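Local coordinates for extracellular solute-binding protein, family 1 (Trichodesmium erythraeum IMS101, PDB 6G7N), which binds ferric iron and probably delivers it to an ABC transporter as its extracellular solute-binding component, at residues N4-R9 / K44-N49; D19-K24 / L252-S257; K38-I43 / A69-P74. All blocks are in the same frame, centred on the assembly; numbering follows the deposited sequence. Where two conformers were deposited one is given.

Interaction 1: residues N4-R9 / K44-N49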
ATOM      1  N   ASN A   4      -8.830  -1.222  22.056  1.00 15.81           N
ATOM      2  CA  ASN A   4      -8.350  -2.469  21.485  1.00 15.59           C
ATOM      3  C   ASN A   4      -8.077  -2.269  20.002  1.00 15.14           C
ATOM      4  O   ASN A   4      -9.012  -2.094  19.210  1.00 16.01           O
ATOM      5  CB  ASN A   4      -9.379  -3.563  21.728  1.00 16.77           C
ATOM      6  CG  ASN A   4      -9.629  -3.789  23.198  1.00 19.54           C
ATOM      7  OD1 ASN A   4      -8.686  -3.944  23.962  1.00 24.05           O
ATOM      8  ND2 ASN A   4     -10.896  -3.780  23.598  1.00 22.87           N
ATOM      9  N   LEU A   5      -6.785  -2.294  19.668  1.00 14.29           N
ATOM     10  CA  LEU A   5      -6.297  -2.118  18.299  1.00 14.14           C
ATOM     11  C   LEU A   5      -6.037  -3.476  17.674  1.00 14.69           C
ATOM     12  O   LEU A   5      -5.136  -4.193  18.121  1.00 15.68           O
ATOM     13  CB  LEU A   5      -5.010  -1.314  18.355  1.00 14.09           C
ATOM     14  CG  LEU A   5      -4.246  -1.147  17.039  1.00 14.16           C
ATOM     15  CD1 LEU A   5      -5.066  -0.509  15.920  1.00 14.49           C
ATOM     16  CD2 LEU A   5      -2.928  -0.393  17.240  1.00 14.87           C
ATOM     17  N   TYR A   6      -6.841  -3.830  16.667  1.00 13.78           N
ATOM     18  CA  TYR A   6      -6.636  -5.065  15.871  1.00 13.62           C
ATOM     19  C   TYR A   6      -5.884  -4.625  14.614  1.00 13.91           C
ATOM     20  O   TYR A   6      -6.414  -3.897  13.785  1.00 14.39           O
ATOM     21  CB  TYR A   6      -7.969  -5.681  15.474  1.00 14.45           C
ATOM     22  CG  TYR A   6      -8.688  -6.510  16.520  1.00 15.75           C
ATOM     23  CD1 TYR A   6      -8.781  -6.108  17.847  1.00 16.41           C
ATOM     24  CD2 TYR A   6      -9.355  -7.665  16.138  1.00 17.26           C
ATOM     25  CE1 TYR A   6      -9.485  -6.866  18.777  1.00 19.18           C
ATOM     26  CE2 TYR A   6     -10.079  -8.413  17.043  1.00 19.41           C
ATOM     27  CZ  TYR A   6     -10.145  -8.023  18.365  1.00 19.38           C
ATOM     28  OH  TYR A   6     -10.885  -8.779  19.254  1.00 24.61           O
ATOM     29  N   SER A   7      -4.623  -5.030  14.482  1.00 13.68           N
ATOM     30  CA  SER A   7      -3.777  -4.532  13.393  1.00 13.51           C
ATOM     31  C   SER A   7      -2.913  -5.620  12.787  1.00 13.80           C
ATOM     32  O   SER A   7      -2.325  -6.438  13.499  1.00 15.53           O
ATOM     33  CB  SER A   7      -2.865  -3.418  13.884  1.00 14.22           C
ATOM     34  OG  SER A   7      -2.045  -2.950  12.829  1.00 15.28           O
ATOM     35  N   SER A   8      -2.803  -5.576  11.460  1.00 13.41           N
ATOM     36  CA  SER A   8      -1.795  -6.358  10.733  1.00 14.67           C
ATOM     37  C   SER A   8      -0.520  -5.568  10.386  1.00 14.67           C
ATOM     38  O   SER A   8       0.383  -6.083   9.721  1.00 18.84           O
ATOM     39  CB  SER A   8      -2.422  -6.930   9.456  1.00 15.35           C
ATOM     40  OG  SER A   8      -2.740  -5.902   8.535  1.00 16.08           O
ATOM     41  N   ARG A   9      -0.485  -4.302  10.803  1.00 14.46           N
ATOM     42  CA  ARG A   9       0.479  -3.280  10.323  1.00 14.46           C
ATOM     43  C   ARG A   9       1.417  -2.782  11.430  1.00 15.02           C
ATOM     44  O   ARG A   9       2.201  -1.847  11.227  1.00 15.93           O
ATOM     45  CB  ARG A   9      -0.352  -2.131   9.677  1.00 14.36           C
ATOM     46  CG  ARG A   9       0.357  -0.842   9.191  1.00 14.92           C
ATOM     47  CD  ARG A   9       1.527  -1.038   8.239  1.00 14.84           C
ATOM     48  NE  ARG A   9       2.122   0.239   7.852  1.00 14.39           N
ATOM     49  CZ  ARG A   9       2.918   0.950   8.641  1.00 14.02           C
ATOM     50  NH1 ARG A   9       3.267   0.512   9.837  1.00 14.17           N
ATOM     51  NH2 ARG A   9       3.378   2.126   8.214  1.00 13.78           N
ATOM     52  N   LYS A  44     -15.576 -10.094  12.179  1.00 22.00           N
ATOM     53  CA  LYS A  44     -16.886 -10.421  11.646  1.00 25.53           C
ATOM     54  C   LYS A  44     -17.521 -11.539  12.497  1.00 27.20           C
ATOM     55  O   LYS A  44     -18.667 -11.450  12.884  1.00 29.35           O
ATOM     56  CB  LYS A  44     -16.805 -10.834  10.166  1.00 28.73           C
ATOM     57  CG  LYS A  44     -18.142 -10.855   9.459  1.00 31.73           C
ATOM     58  CD  LYS A  44     -18.044 -11.306   8.012  1.00 32.62           C
ATOM     59  CE  LYS A  44     -19.254 -10.792   7.246  1.00 39.07           C
ATOM     60  NZ  LYS A  44     -19.611 -11.689   6.123  1.00 41.62           N
ATOM     61  N   SER A  45     -16.735 -12.547  12.825  1.00 24.61           N
ATOM     62  CA  SER A  45     -17.230 -13.699  13.575  1.00 28.70           C
ATOM     63  C   SER A  45     -17.536 -13.352  15.044  1.00 29.47           C
ATOM     64  O   SER A  45     -18.504 -13.874  15.619  1.00 39.59           O
ATOM     65  CB  SER A  45     -16.224 -14.840  13.476  1.00 30.69           C
ATOM     66  OG  SER A  45     -15.157 -14.661  14.381  1.00 38.16           O
ATOM     67  N   GLU A  46     -16.720 -12.478  15.646  1.00 27.52           N
ATOM     68  CA  GLU A  46     -16.964 -11.981  17.009  1.00 26.94           C
ATOM     69  C   GLU A  46     -18.254 -11.144  17.063  1.00 28.90           C
ATOM     70  O   GLU A  46     -18.898 -11.052  18.107  1.00 33.46           O
ATOM     71  CB  GLU A  46     -15.745 -11.192  17.563  1.00 28.46           C
ATOM     72  CG  GLU A  46     -14.485 -12.017  17.880  1.00 27.68           C
ATOM     73  CD  GLU A  46     -13.233 -11.185  18.196  1.00 27.38           C
ATOM     74  OE1 GLU A  46     -13.269  -9.944  18.043  1.00 26.54           O
ATOM     75  OE2 GLU A  46     -12.191 -11.782  18.608  1.00 29.67           O
ATOM     76  N   GLY A  47     -18.610 -10.509  15.942  1.00 28.58           N
ATOM     77  CA  GLY A  47     -19.879  -9.797  15.802  1.00 27.75           C
ATOM     78  C   GLY A  47     -20.078  -8.716  16.839  1.00 27.02           C
ATOM     79  O   GLY A  47     -19.145  -7.968  17.192  1.00 25.46           O
ATOM     80  N   ALA A  48     -21.297  -8.654  17.366  1.00 27.41           N
ATOM     81  CA  ALA A  48     -21.625  -7.688  18.405  1.00 27.81           C
ATOM     82  C   ALA A  48     -20.843  -7.916  19.712  1.00 24.77           C
ATOM     83  O   ALA A  48     -20.800  -7.033  20.565  1.00 28.01           O
ATOM     84  CB  ALA A  48     -23.117  -7.719  18.684  1.00 30.19           C
ATOM     85  N   ASN A  49     -20.226  -9.090  19.874  1.00 24.93           N
ATOM     86  CA  ASN A  49     -19.398  -9.364  21.057  1.00 25.62           C
ATOM     87  C   ASN A  49     -17.938  -8.969  20.869  1.00 25.14           C
ATOM     88  O   ASN A  49     -17.148  -9.118  21.799  1.00 30.14           O
ATOM     89  CB  ASN A  49     -19.510 -10.843  21.482  1.00 27.54           C
ATOM     90  CG  ASN A  49     -20.935 -11.249  21.802  1.00 27.94           C
ATOM     91  OD1 ASN A  49     -21.585 -10.630  22.639  1.00 34.97           O
ATOM     92  ND2 ASN A  49     -21.445 -12.243  21.091  1.00 35.17           N
TER

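Interaction 2: residues D19-K24 / L252-S257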
ATOM      1  N   ASP A  19       2.669   4.758  23.305  1.00 13.86           N
ATOM      2  CA  ASP A  19       3.040   5.381  24.580  1.00 14.27           C
ATOM      3  C   ASP A  19       2.789   6.885  24.595  1.00 14.28           C
ATOM      4  O   ASP A  19       2.326   7.415  25.590  1.00 15.29           O
ATOM      5  CB  ASP A  19       4.498   5.058  24.896  1.00 16.14           C
ATOM      6  CG  ASP A  19       4.730   3.566  25.256  1.00 18.03           C
ATOM      7  OD1 ASP A  19       3.751   2.810  25.400  1.00 22.20           O
ATOM      8  OD2 ASP A  19       5.884   3.169  25.325  1.00 23.86           O
ATOM      9  N   SER A  20       3.064   7.569  23.492  1.00 14.55           N
ATOM     10  CA  SER A  20       2.760   8.990  23.391  1.00 14.41           C
ATOM     11  C   SER A  20       1.262   9.239  23.443  1.00 14.21           C
ATOM     12  O   SER A  20       0.794  10.167  24.138  1.00 15.20           O
ATOM     13  CB  SER A  20       3.376   9.554  22.129  1.00 15.92           C
ATOM     14  OG  SER A  20       3.025  10.918  22.022  1.00 18.97           O
ATOM     15  N   PHE A  21       0.505   8.429  22.708  1.00 13.91           N
ATOM     16  CA  PHE A  21      -0.958   8.494  22.769  1.00 13.70           C
ATOM     17  C   PHE A  21      -1.458   8.349  24.207  1.00 13.93           C
ATOM     18  O   PHE A  21      -2.311   9.129  24.643  1.00 14.24           O
ATOM     19  CB  PHE A  21      -1.554   7.442  21.851  1.00 13.43           C
ATOM     20  CG  PHE A  21      -3.023   7.341  21.935  1.00 12.98           C
ATOM     21  CD1 PHE A  21      -3.818   8.317  21.344  1.00 13.27           C
ATOM     22  CD2 PHE A  21      -3.645   6.261  22.543  1.00 14.30           C
ATOM     23  CE1 PHE A  21      -5.196   8.245  21.395  1.00 15.63           C
ATOM     24  CE2 PHE A  21      -5.024   6.167  22.575  1.00 16.10           C
ATOM     25  CZ  PHE A  21      -5.800   7.169  22.004  1.00 16.19           C
ATOM     26  N   THR A  22      -0.926   7.390  24.939  1.00 14.06           N
ATOM     27  CA  THR A  22      -1.341   7.214  26.318  1.00 14.76           C
ATOM     28  C   THR A  22      -0.996   8.425  27.202  1.00 15.04           C
ATOM     29  O   THR A  22      -1.811   8.834  28.039  1.00 16.19           O
ATOM     30  CB  THR A  22      -0.765   5.914  26.869  1.00 15.69           C
ATOM     31  OG1 THR A  22      -1.203   4.836  26.038  1.00 18.42           O
ATOM     32  CG2 THR A  22      -1.212   5.675  28.284  1.00 19.08           C
ATOM     33  N   LYS A  23       0.183   8.975  26.990  1.00 14.85           N
ATOM     34  CA  LYS A  23       0.561  10.221  27.742  0.70 16.83           C
ATOM     35  C   LYS A  23      -0.411  11.384  27.450  1.00 16.41           C
ATOM     36  O   LYS A  23      -0.808  12.160  28.322  1.00 18.96           O
ATOM     37  CB  LYS A  23       1.981  10.629  27.354  0.70 20.36           C
ATOM     38  CG  LYS A  23       2.576  11.843  28.039  0.70 26.76           C
ATOM     39  CD  LYS A  23       4.035  12.021  27.615  0.70 34.03           C
ATOM     40  CE  LYS A  23       4.600  13.375  28.030  0.70 39.35           C
ATOM     41  NZ  LYS A  23       5.580  13.928  27.049  0.70 42.63           N
ATOM     42  N   LYS A  24      -0.805  11.508  26.195  1.00 14.83           N
ATOM     43  CA  LYS A  24      -1.682  12.604  25.772  1.00 15.27           C
ATOM     44  C   LYS A  24      -3.148  12.445  26.135  1.00 15.25           C
ATOM     45  O   LYS A  24      -3.833  13.442  26.367  1.00 19.28           O
ATOM     46  CB  LYS A  24      -1.521  12.810  24.255  1.00 17.42           C
ATOM     47  CG  LYS A  24      -0.157  13.343  23.879  1.00 19.70           C
ATOM     48  CD  LYS A  24       0.075  13.318  22.379  1.00 23.88           C
ATOM     49  CE  LYS A  24       1.345  14.016  22.004  1.00 33.40           C
ATOM     50  NZ  LYS A  24       0.966  15.407  21.690  1.00 39.45           N
ATOM     51  N   LEU A 252      -7.344   7.663  16.052  1.00 11.22           N
ATOM     52  CA  LEU A 252      -7.189   8.037  14.641  1.00 10.87           C
ATOM     53  C   LEU A 252      -6.733   9.478  14.484  1.00 10.72           C
ATOM     54  O   LEU A 252      -5.862   9.789  13.655  1.00 10.91           O
ATOM     55  CB  LEU A 252      -8.478   7.799  13.862  1.00 11.38           C
ATOM     56  CG  LEU A 252      -9.021   6.363  13.827  1.00 13.37           C
ATOM     57  CD1 LEU A 252     -10.132   6.299  12.812  1.00 14.82           C
ATOM     58  CD2 LEU A 252      -7.912   5.332  13.523  1.00 13.43           C
ATOM     59  N   GLU A 253      -7.311  10.376  15.274  1.00 10.75           N
ATOM     60  CA  GLU A 253      -6.909  11.783  15.190  1.00 11.00           C
ATOM     61  C   GLU A 253      -5.452  11.958  15.606  1.00 10.82           C
ATOM     62  O   GLU A 253      -4.715  12.735  14.995  1.00 11.78           O
ATOM     63  CB  GLU A 253      -7.834  12.650  16.007  1.00 11.52           C
ATOM     64  CG  GLU A 253      -9.213  12.749  15.395  1.00 11.95           C
ATOM     65  CD  GLU A 253     -10.217  13.591  16.172  1.00 14.75           C
ATOM     66  OE1 GLU A 253     -10.048  13.783  17.391  1.00 20.71           O
ATOM     67  OE2 GLU A 253     -11.236  14.002  15.562  1.00 16.19           O
ATOM     68  N   TYR A 254      -5.016  11.253  16.651  1.00 10.62           N
ATOM     69  CA  TYR A 254      -3.619  11.315  17.050  1.00 10.92           C
ATOM     70  C   TYR A 254      -2.685  10.892  15.917  1.00 10.62           C
ATOM     71  O   TYR A 254      -1.619  11.487  15.723  1.00 10.81           O
ATOM     72  CB  TYR A 254      -3.421  10.456  18.309  1.00 11.59           C
ATOM     73  CG  TYR A 254      -1.970  10.206  18.585  1.00 12.78           C
ATOM     74  CD1 TYR A 254      -1.128  11.200  19.065  1.00 15.66           C
ATOM     75  CD2 TYR A 254      -1.393   8.972  18.254  1.00 14.48           C
ATOM     76  CE1 TYR A 254       0.236  10.952  19.235  1.00 18.12           C
ATOM     77  CE2 TYR A 254      -0.063   8.736  18.409  1.00 17.25           C
ATOM     78  CZ  TYR A 254       0.752   9.716  18.884  1.00 17.38           C
ATOM     79  OH  TYR A 254       2.113   9.475  18.966  1.00 22.37           O
ATOM     80  N   LEU A 255      -3.090   9.885  15.137  1.00 10.40           N
ATOM     81  CA  LEU A 255      -2.241   9.389  14.058  1.00 10.55           C
ATOM     82  C   LEU A 255      -1.930  10.403  12.972  1.00  9.91           C
ATOM     83  O   LEU A 255      -0.939  10.211  12.250  1.00 10.96           O
ATOM     84  CB  LEU A 255      -2.822   8.129  13.430  1.00 11.04           C
ATOM     85  CG  LEU A 255      -2.807   6.865  14.301  1.00 12.82           C
ATOM     86  CD1 LEU A 255      -3.501   5.749  13.532  1.00 14.61           C
ATOM     87  CD2 LEU A 255      -1.412   6.454  14.678  1.00 15.21           C
ATOM     88  N   VAL A 256      -2.744  11.457  12.824  1.00  9.82           N
ATOM     89  CA  VAL A 256      -2.443  12.486  11.830  1.00 10.48           C
ATOM     90  C   VAL A 256      -1.587  13.617  12.375  1.00 10.71           C
ATOM     91  O   VAL A 256      -1.226  14.521  11.620  1.00 12.28           O
ATOM     92  CB  VAL A 256      -3.679  13.021  11.090  1.00 11.27           C
ATOM     93  CG1 VAL A 256      -4.445  11.873  10.445  1.00 13.61           C
ATOM     94  CG2 VAL A 256      -4.594  13.841  11.981  1.00 12.66           C
ATOM     95  N   SER A 257      -1.259  13.589  13.669  1.00 10.90           N
ATOM     96  CA  SER A 257      -0.363  14.597  14.210  1.00 12.15           C
ATOM     97  C   SER A 257       1.025  14.485  13.549  1.00 11.92           C
ATOM     98  O   SER A 257       1.439  13.398  13.143  1.00 12.09           O
ATOM     99  CB  SER A 257      -0.250  14.477  15.729  1.00 12.96           C
ATOM    100  OG  SER A 257       0.434  13.289  16.124  1.00 13.58           O
TER

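Interaction 3: residues K38-I43 / A69-P74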
ATOM      1  N   LYS A  38      -7.474 -12.340   7.964  1.00 22.07           N
ATOM      2  CA  LYS A  38      -7.805 -13.111   9.159  1.00 23.55           C
ATOM      3  C   LYS A  38      -8.407 -12.253  10.258  1.00 22.28           C
ATOM      4  O   LYS A  38      -9.359 -12.670  10.919  1.00 24.44           O
ATOM      5  CB  LYS A  38      -6.570 -13.836   9.696  1.00 25.05           C
ATOM      6  CG  LYS A  38      -6.128 -14.987   8.818  1.00 29.08           C
ATOM      7  CD  LYS A  38      -7.115 -16.158   8.799  1.00 34.25           C
ATOM      8  CE  LYS A  38      -7.311 -16.805  10.166  1.00 37.91           C
ATOM      9  NZ  LYS A  38      -8.231 -17.984  10.121  1.00 42.42           N
ATOM     10  N   LEU A  39      -7.902 -11.032  10.416  1.00 20.37           N
ATOM     11  CA  LEU A  39      -8.499 -10.095  11.383  1.00 19.48           C
ATOM     12  C   LEU A  39      -9.901  -9.686  10.997  1.00 18.95           C
ATOM     13  O   LEU A  39     -10.760  -9.561  11.861  1.00 19.41           O
ATOM     14  CB  LEU A  39      -7.635  -8.857  11.600  1.00 18.74           C
ATOM     15  CG  LEU A  39      -6.328  -9.060  12.339  1.00 19.02           C
ATOM     16  CD1 LEU A  39      -5.501  -7.796  12.292  1.00 18.98           C
ATOM     17  CD2 LEU A  39      -6.577  -9.460  13.781  1.00 21.41           C
ATOM     18  N   ILE A  40     -10.141  -9.465   9.698  1.00 18.23           N
ATOM     19  CA  ILE A  40     -11.498  -9.120   9.235  1.00 18.59           C
ATOM     20  C   ILE A  40     -12.445 -10.259   9.607  1.00 18.92           C
ATOM     21  O   ILE A  40     -13.516 -10.010  10.177  1.00 20.69           O
ATOM     22  CB  ILE A  40     -11.542  -8.807   7.731  1.00 18.18           C
ATOM     23  CG1 ILE A  40     -10.766  -7.524   7.452  1.00 17.51           C
ATOM     24  CG2 ILE A  40     -12.979  -8.679   7.249  1.00 20.56           C
ATOM     25  CD1 ILE A  40     -10.476  -7.286   5.992  1.00 17.88           C
ATOM     26  N   GLU A  41     -12.033 -11.493   9.298  1.00 20.29           N
ATOM     27  CA  GLU A  41     -12.809 -12.674   9.601  1.00 21.67           C
ATOM     28  C   GLU A  41     -13.034 -12.795  11.104  1.00 22.62           C
ATOM     29  O   GLU A  41     -14.128 -13.110  11.554  1.00 25.34           O
ATOM     30  CB  GLU A  41     -12.109 -13.916   8.999  1.00 25.27           C
ATOM     31  N   ARG A  42     -12.001 -12.552  11.896  1.00 21.91           N
ATOM     32  CA  ARG A  42     -12.139 -12.608  13.359  1.00 22.01           C
ATOM     33  C   ARG A  42     -13.155 -11.599  13.892  1.00 21.32           C
ATOM     34  O   ARG A  42     -13.972 -11.927  14.727  1.00 24.83           O
ATOM     35  CB  ARG A  42     -10.772 -12.415  14.026  1.00 23.24           C
ATOM     36  CG  ARG A  42     -10.830 -12.276  15.539  1.00 23.76           C
ATOM     37  CD  ARG A  42      -9.449 -12.202  16.131  1.00 25.06           C
ATOM     38  NE  ARG A  42      -9.473 -12.078  17.588  1.00 24.99           N
ATOM     39  CZ  ARG A  42      -8.414 -12.224  18.391  1.00 24.08           C
ATOM     40  NH1 ARG A  42      -7.215 -12.519  17.909  1.00 27.52           N
ATOM     41  NH2 ARG A  42      -8.555 -12.064  19.701  1.00 27.41           N
ATOM     42  N   ILE A  43     -13.059 -10.344  13.444  1.00 19.90           N
ATOM     43  CA  ILE A  43     -14.001  -9.327  13.898  1.00 20.58           C
ATOM     44  C   ILE A  43     -15.433  -9.666  13.428  1.00 21.00           C
ATOM     45  O   ILE A  43     -16.388  -9.492  14.188  1.00 23.96           O
ATOM     46  CB  ILE A  43     -13.562  -7.910  13.445  1.00 18.67           C
ATOM     47  CG1 ILE A  43     -12.223  -7.541  14.105  1.00 18.90           C
ATOM     48  CG2 ILE A  43     -14.629  -6.874  13.785  1.00 19.51           C
ATOM     49  CD1 ILE A  43     -11.548  -6.327  13.468  1.00 18.75           C
ATOM     50  N   ALA A  69     -17.570  -6.315   4.680  1.00 16.25           N
ATOM     51  CA  ALA A  69     -17.890  -7.263   5.736  1.00 17.30           C
ATOM     52  C   ALA A  69     -18.769  -6.636   6.830  1.00 16.78           C
ATOM     53  O   ALA A  69     -19.246  -7.349   7.704  1.00 20.19           O
ATOM     54  CB  ALA A  69     -16.606  -7.832   6.327  1.00 17.96           C
ATOM     55  N   GLY A  70     -18.941  -5.307   6.825  1.00 16.99           N
ATOM     56  CA  GLY A  70     -19.797  -4.623   7.775  1.00 17.67           C
ATOM     57  C   GLY A  70     -19.140  -4.401   9.106  1.00 17.16           C
ATOM     58  O   GLY A  70     -19.838  -4.162  10.082  1.00 19.99           O
ATOM     59  N   ILE A  71     -17.803  -4.451   9.180  1.00 15.40           N
ATOM     60  CA  ILE A  71     -17.140  -4.349  10.479  1.00 15.13           C
ATOM     61  C   ILE A  71     -16.700  -2.935  10.861  1.00 14.51           C
ATOM     62  O   ILE A  71     -16.079  -2.769  11.928  1.00 15.71           O
ATOM     63  CB  ILE A  71     -15.956  -5.318  10.624  1.00 15.94           C
ATOM     64  CG1 ILE A  71     -14.811  -4.980   9.662  1.00 16.09           C
ATOM     65  CG2 ILE A  71     -16.453  -6.758  10.445  1.00 18.70           C
ATOM     66  CD1 ILE A  71     -13.479  -5.559  10.091  1.00 18.26           C
ATOM     67  N   LEU A  72     -17.004  -1.932  10.029  1.00 13.81           N
ATOM     68  CA  LEU A  72     -16.584  -0.554  10.289  1.00 13.17           C
ATOM     69  C   LEU A  72     -17.785   0.364  10.473  1.00 14.02           C
ATOM     70  O   LEU A  72     -18.867   0.077  10.006  1.00 16.63           O
ATOM     71  CB  LEU A  72     -15.719  -0.047   9.133  1.00 12.75           C
ATOM     72  CG  LEU A  72     -14.443  -0.853   8.849  1.00 13.18           C
ATOM     73  CD1 LEU A  72     -13.741  -0.366   7.586  1.00 13.41           C
ATOM     74  CD2 LEU A  72     -13.494  -0.854  10.009  1.00 14.87           C
ATOM     75  N   GLN A  73     -17.585   1.483  11.165  1.00 12.99           N
ATOM     76  CA  GLN A  73     -18.593   2.527  11.273  1.00 13.10           C
ATOM     77  C   GLN A  73     -18.031   3.861  10.797  1.00 13.01           C
ATOM     78  O   GLN A  73     -16.846   4.131  10.963  1.00 13.45           O
ATOM     79  CB  GLN A  73     -19.142   2.666  12.697  1.00 14.99           C
ATOM     80  CG  GLN A  73     -18.113   3.035  13.761  1.00 15.04           C
ATOM     81  CD  GLN A  73     -18.757   3.313  15.115  1.00 15.98           C
ATOM     82  OE1 GLN A  73     -19.548   4.238  15.256  1.00 18.26           O
ATOM     83  NE2 GLN A  73     -18.406   2.504  16.117  1.00 16.16           N
ATOM     84  N   PRO A  74     -18.899   4.696  10.217  1.00 12.99           N
ATOM     85  CA  PRO A  74     -18.390   5.964   9.654  1.00 13.15           C
ATOM     86  C   PRO A  74     -18.058   6.990  10.721  1.00 12.82           C
ATOM     87  O   PRO A  74     -18.777   7.112  11.707  1.00 14.92           O
ATOM     88  CB  PRO A  74     -19.547   6.441   8.777  1.00 14.92           C
ATOM     89  CG  PRO A  74     -20.764   5.863   9.438  1.00 15.95           C
ATOM     90  CD  PRO A  74     -20.324   4.507   9.920  1.00 14.47           C
TER

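Interaction 1: residues N4-R9 / K44-N49
Tyr6 and Glu46 reach for each other from opposite directions, and the whole contact rests on the meeting of their polar ends. The phenol OH of Tyr6 donates a hydrogen bond to OE1 of Glu46 over 2.9 Å, using the syn lone pair of that oxygen, on the side of OE2. OE2 itself stays a little farther from the Tyr6 OH, at 3.3 Å. The carboxylate plane stands 83° from the ring plane. An extended chain beyond CG (chi2 170°) carries the carboxylate of Glu46 out from the last helical turn to the phenol. Three partners grip the acid: OE1 also bonds to Ser50 OG, and OE2 forms a salt bridge with Arg42 NE, an arrangement likely to hold the carboxylate ionised and fixed in rotation. A phenylalanine in place of Tyr6 would probably leave Glu46 OE1 without its phenol donor. Past Tyr6 the strand ends in an ST turn, in which Ser7 OG accepts from Arg9 N at 2.9 Å, and Arg9 enters the ligand pocket. The arrangement belongs to the alpha/beta lobe of a periplasmic-binding-protein fold, in which a helix covers parallel strands whose C-terminal ends lead toward the ligand cleft.

Interaction 2: residues D19-K24 / L252-S257
Tyr254 lays its ring against Phe21, and the aromatic contact carries much of this helix-to-helix packing. Phe21 CB sits over one face of the Tyr254 ring, 4.1 Å from the centroid and 20° off the normal, a CH-pi contact displaced toward the rim. The two rings meet obliquely, centroids 5.7 Å apart and planes at 50°. Apolar packing adds to this, with Phe21 CD1 touching Tyr254 CB at 3.7 Å. The CG of Tyr254 lies trans to its backbone N (chi1 166°), which carries the ring out from helix 245-255 to the Ser20, Phe21 and Lys24 side chains of helix 15-25. Lys24 contributes its aliphatic part: CD comes within 3.9 Å of Tyr254 CE1, the two side chains crossing at about a right angle. At the far end of the ring, Ser20 CB packs on Tyr254 OH at 3.4 Å. Within segment 252-257, Tyr254 O accepts from both Ser257 N and Ser257 OG, the latter at 2.8 Å. Phe21 also meets Phe251 edge-to-face, and Tyr254 packs on Leu17. With no hydrogen bond or salt bridge between the two segments, the chemistry implies that helices 15-25 and 245-255 are held here by aromatic and aliphatic packing.

Interaction 3: residues K38-I43 / A69-P74
The first torsions of Ile40 and Ile43 are almost the same (chi1 -67° and -64°), which turns the CG2 methyl of each isoleucine of helix 36-46, trans to the backbone N, to the side of Ala69 and Ile71. Ile71 is turned differently: its chi1 of 66° places CG1 between the backbone N and the carbonyl carbon, while CG2 lies opposite the carbonyl carbon. This turn brings the CD1 end of Ile71 against the helix, alongside its CB and CG2.

Ile43 and Ile71 meet through several methyls, their side chains crossing at about a right angle. The CG2 methyl of Ile43 rests against both the CB and the CG2 of Ile71, the CB at 3.8 Å. Beyond it, Ile43 CD1 lies 4.0 Å from Ile71 CD1, so both branches of each isoleucine take part. One turn earlier, Ile40 uses its CG2 methyl in two directions. It meets the methyl of Ala69 at 3.8 Å, and it faces Ile71 CD1 at 4.2 Å, which places the tip of Ile71 against both isoleucines of the helix. No hydrogen bond crosses between the segments; the surface is made of branched aliphatic groups and one small methyl.

Between Ala69 and Ile71, Gly70 has positive phi and closes helix 60-68 with a Schellman motif, after which the chain runs on to a short strand. The backbone of Ile71 is hydrogen-bonded to that of Lys240, just past strand 231-239. Ala66 of helix 60-68 packs on both Ile40 and Ile71, while Phe55 of strand 54-58, in the central sheet, lies against Ile40 and Ile43. The contact thus joins helix 36-46 to the residues that lead from helix 60-68 into the weakly bonded strand at about 72-73.

Interactions 1 and 3 are neighbours, with centres about 6 Å apart; both draw on helix 36-46 and reach the same mixed sheet. They touch directly, Tyr6 CD2 lying 3.5 Å from Ile43 CG1. Interaction 2 stands apart, its centre about 20 Å from that of interaction 1 and 23 Å from that of interaction 3, and no atoms touch. Along the chain, 4-9 comes first, then 19-24, 38-43, 44-49, 69-74 and finally 252-257, so interaction 3 is nested within the loop closed by interaction 2, while interaction 1 crosses both. Interaction 2 joins early helix 15-25 to late helix 245-255; the other two place helix 36-46 beside strand 2-7, which leads to pocket residues Ser8 and Arg9.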